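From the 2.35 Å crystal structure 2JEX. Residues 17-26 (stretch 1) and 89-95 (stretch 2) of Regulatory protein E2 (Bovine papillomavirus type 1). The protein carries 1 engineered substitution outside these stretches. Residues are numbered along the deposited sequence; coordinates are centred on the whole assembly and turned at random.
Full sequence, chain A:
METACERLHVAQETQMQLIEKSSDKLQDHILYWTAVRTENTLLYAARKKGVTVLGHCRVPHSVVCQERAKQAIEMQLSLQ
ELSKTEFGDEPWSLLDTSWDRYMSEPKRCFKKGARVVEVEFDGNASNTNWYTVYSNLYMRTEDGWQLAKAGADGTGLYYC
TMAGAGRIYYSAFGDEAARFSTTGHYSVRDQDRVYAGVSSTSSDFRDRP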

# COMPACT_ATOMS: atom_id res chain seq x y z
N GLN A 17 -12.15 17.45 -1.47
CA GLN A 17 -11.48 18.40 -2.37
C GLN A 17 -10.21 17.82 -2.99
O GLN A 17 -9.91 18.08 -4.15
CB GLN A 17 -11.13 19.69 -1.62
CG GLN A 17 -12.26 20.70 -1.53
CD GLN A 17 -11.95 21.86 -0.60
OE1 GLN A 17 -11.08 21.77 0.28
NE2 GLN A 17 -12.67 22.97 -0.78
N LEU A 18 -9.47 17.05 -2.20
CA LEU A 18 -8.19 16.52 -2.65
C LEU A 18 -8.34 15.29 -3.55
O LEU A 18 -7.52 15.08 -4.45
CB LEU A 18 -7.26 16.25 -1.46
CG LEU A 18 -6.63 17.51 -0.86
CD1 LEU A 18 -6.03 17.25 0.50
CD2 LEU A 18 -5.59 18.13 -1.80
N ILE A 19 -9.39 14.51 -3.32
CA ILE A 19 -9.73 13.39 -4.20
C ILE A 19 -10.11 13.90 -5.59
O ILE A 19 -9.58 13.42 -6.60
CB ILE A 19 -10.84 12.47 -3.59
CG1 ILE A 19 -10.31 11.71 -2.36
CG2 ILE A 19 -11.37 11.48 -4.64
CD1 ILE A 19 -11.40 11.11 -1.46
N GLU A 20 -11.01 14.89 -5.64
CA GLU A 20 -11.39 15.54 -6.91
C GLU A 20 -10.18 16.08 -7.67
O GLU A 20 -10.03 15.82 -8.86
CB GLU A 20 -12.39 16.68 -6.67
CG GLU A 20 -13.82 16.23 -6.43
CD GLU A 20 -14.80 17.40 -6.36
OE1 GLU A 20 -15.01 18.07 -7.39
OE2 GLU A 20 -15.36 17.64 -5.27
N LYS A 21 -9.33 16.82 -6.96
CA LYS A 21 -8.09 17.38 -7.51
C LYS A 21 -7.18 16.30 -8.09
O LYS A 21 -6.61 16.49 -9.16
CB LYS A 21 -7.36 18.19 -6.43
CG LYS A 21 -5.86 18.40 -6.66
CD LYS A 21 -5.19 18.98 -5.43
CE LYS A 21 -5.10 20.49 -5.50
NZ LYS A 21 -3.91 20.91 -6.29
N SER A 22 -7.07 15.18 -7.38
CA SER A 22 -6.18 14.07 -7.75
C SER A 22 -4.76 14.56 -8.09
O SER A 22 -4.29 14.43 -9.21
CB SER A 22 -6.77 13.24 -8.90
OG SER A 22 -6.05 12.03 -9.05
N SER A 23 -4.11 15.13 -7.08
CA SER A 23 -2.79 15.73 -7.22
C SER A 23 -1.69 14.68 -7.36
O SER A 23 -1.83 13.54 -6.91
CB SER A 23 -2.49 16.64 -6.02
OG SER A 23 -1.25 17.30 -6.17
N ASP A 24 -0.60 15.10 -7.99
CA ASP A 24 0.59 14.28 -8.12
C ASP A 24 1.71 14.84 -7.24
O ASP A 24 2.87 14.44 -7.35
CB ASP A 24 1.00 14.17 -9.60
CG ASP A 24 -0.12 13.62 -10.48
OD1 ASP A 24 -0.72 12.57 -10.13
OD2 ASP A 24 -0.41 14.25 -11.53
N LYS A 25 1.35 15.77 -6.36
CA LYS A 25 2.30 16.32 -5.39
C LYS A 25 2.15 15.68 -4.01
O LYS A 25 1.04 15.57 -3.48
CB LYS A 25 2.18 17.85 -5.31
CG LYS A 25 2.90 18.49 -4.11
CD LYS A 25 4.41 18.24 -4.12
CE LYS A 25 5.02 18.52 -2.75
NZ LYS A 25 5.06 19.99 -2.46
N LEU A 26 3.28 15.25 -3.45
CA LEU A 26 3.35 14.59 -2.15
C LEU A 26 2.71 15.39 -1.00
O LEU A 26 2.09 14.81 -0.11
CB LEU A 26 4.81 14.23 -1.81
CG LEU A 26 5.15 13.40 -0.56
CD1 LEU A 26 4.23 12.18 -0.34
CD2 LEU A 26 6.61 12.96 -0.60
N ASP A 89 10.51 14.75 -4.30
CA ASP A 89 10.38 15.52 -5.55
C ASP A 89 9.52 14.84 -6.61
O ASP A 89 8.86 15.50 -7.42
CB ASP A 89 11.78 15.77 -6.15
CG ASP A 89 12.48 17.00 -5.57
OD1 ASP A 89 12.10 17.45 -4.46
OD2 ASP A 89 13.41 17.50 -6.23
N GLU A 90 9.56 13.50 -6.62
CA GLU A 90 8.86 12.66 -7.60
C GLU A 90 7.35 12.91 -7.63
O GLU A 90 6.79 13.44 -6.66
CB GLU A 90 9.13 11.18 -7.28
CG GLU A 90 10.61 10.81 -7.19
CD GLU A 90 10.83 9.34 -6.83
OE1 GLU A 90 11.99 8.97 -6.54
OE2 GLU A 90 9.85 8.56 -6.85
N PRO A 91 6.68 12.53 -8.73
CA PRO A 91 5.22 12.63 -8.74
C PRO A 91 4.58 11.50 -7.94
O PRO A 91 4.96 10.34 -8.09
CB PRO A 91 4.86 12.50 -10.23
CG PRO A 91 6.16 12.44 -10.98
CD PRO A 91 7.20 12.01 -10.01
N TRP A 92 3.61 11.84 -7.10
CA TRP A 92 2.89 10.88 -6.27
C TRP A 92 1.41 11.10 -6.44
O TRP A 92 0.92 12.19 -6.18
CB TRP A 92 3.27 11.04 -4.80
CG TRP A 92 4.66 10.60 -4.49
CD1 TRP A 92 5.79 11.36 -4.53
CD2 TRP A 92 5.07 9.29 -4.10
NE1 TRP A 92 6.88 10.61 -4.19
CE2 TRP A 92 6.47 9.33 -3.93
CE3 TRP A 92 4.40 8.07 -3.89
CZ2 TRP A 92 7.22 8.20 -3.54
CZ3 TRP A 92 5.13 6.95 -3.50
CH2 TRP A 92 6.53 7.03 -3.34
N SER A 93 0.70 10.08 -6.86
CA SER A 93 -0.75 10.17 -6.98
C SER A 93 -1.46 9.75 -5.69
O SER A 93 -0.82 9.34 -4.70
CB SER A 93 -1.23 9.33 -8.16
OG SER A 93 -1.04 7.97 -7.87
N LEU A 94 -2.78 9.87 -5.71
CA LEU A 94 -3.62 9.38 -4.63
C LEU A 94 -3.40 7.88 -4.40
O LEU A 94 -3.20 7.44 -3.27
CB LEU A 94 -5.09 9.69 -4.91
CG LEU A 94 -5.51 11.15 -4.77
CD1 LEU A 94 -6.90 11.34 -5.34
CD2 LEU A 94 -5.47 11.61 -3.32
N LEU A 95 -3.41 7.10 -5.48
CA LEU A 95 -3.25 5.65 -5.36
C LEU A 95 -1.86 5.22 -4.90
O LEU A 95 -1.74 4.23 -4.16
CB LEU A 95 -3.63 4.96 -6.66
CG LEU A 95 -5.14 4.89 -6.91
CD1 LEU A 95 -5.43 4.25 -8.24
CD2 LEU A 95 -5.88 4.16 -5.78
O HOH W 1 5.73 15.23 -4.92

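This is a small, mixed contact in which one backbone hydrogen bond joins two irregular segments, with a leucine packed against a helix end on one flank and a tryptophan against a leucine on the other. The two stretches belong to one chain and lie at least 66 residues apart in sequence wherever they touch. Together they bury 443 Å².

Stretch 1 begins as the end of a helix, which runs through Lys21. Its last turn is held by Lys21 N to Gln17 O at 3.1 Å and Ser22 N to Leu18 O at 3.0 Å. Ser22 then leaves the helix with a positive phi of 49°. The chain continues as a loop past stretch 2, which has no regular helix or strand. The closest backbone register pairs Asp24 with Ser93, their CA atoms 4.5 Å apart.

The central link is the hydrogen bond from Trp92 N to Asp24 O, short at 2.7 Å and nearly straight at 165°. The same carbonyl is approached by a carbon donor: Pro91 CA lies 3.3 Å from Asp24 O. Nearby, Ser93 CA points its hydrogen at Ser23 O, at 3.5 Å and 163°. Such CA-H...O contacts are weak, but they give the carbonyls a partly positive neighbour. Ser23 O and Trp92 O are 3.1 Å apart; both are acceptors, so no hydrogen bond joins them.

Within stretch 1, Lys25 N donates to Ser23 OG at 3.0 Å. This bond braces the turn that carries Asp24 O.

A water extends the polar link. It accepts from Leu26 N at 2.9 Å and donates to Glu90 O at 2.7 Å, bridging backbone groups that do not bond directly.

Leu94 packs against the helix end. Its CB points sideways, but the end of the side chain comes nearer to stretch 1. Leu94 CD1 sits 3.6 Å from Ile19 O, 3.9 Å from Leu18 O and 3.7 Å from Ser22 CA. The methyl therefore packs largely against backbone; the side-chain approach is looser, with Ile19 CB to Leu94 CD1 at 4.5 Å.

On the other flank, Leu26 meets the indole of Trp92. Leu26 CB is 4.1 Å from Trp92 CD1, and Leu26 CD1 lies over one face of the ring. Both residues are buried, and the contact is one of apolar packing.

Asp24 adds a more exposed contact. Asp24 OD1 is 3.8 Å from Ser93 CB. This is a packing contact; the carboxylate makes no hydrogen bond to stretch 2.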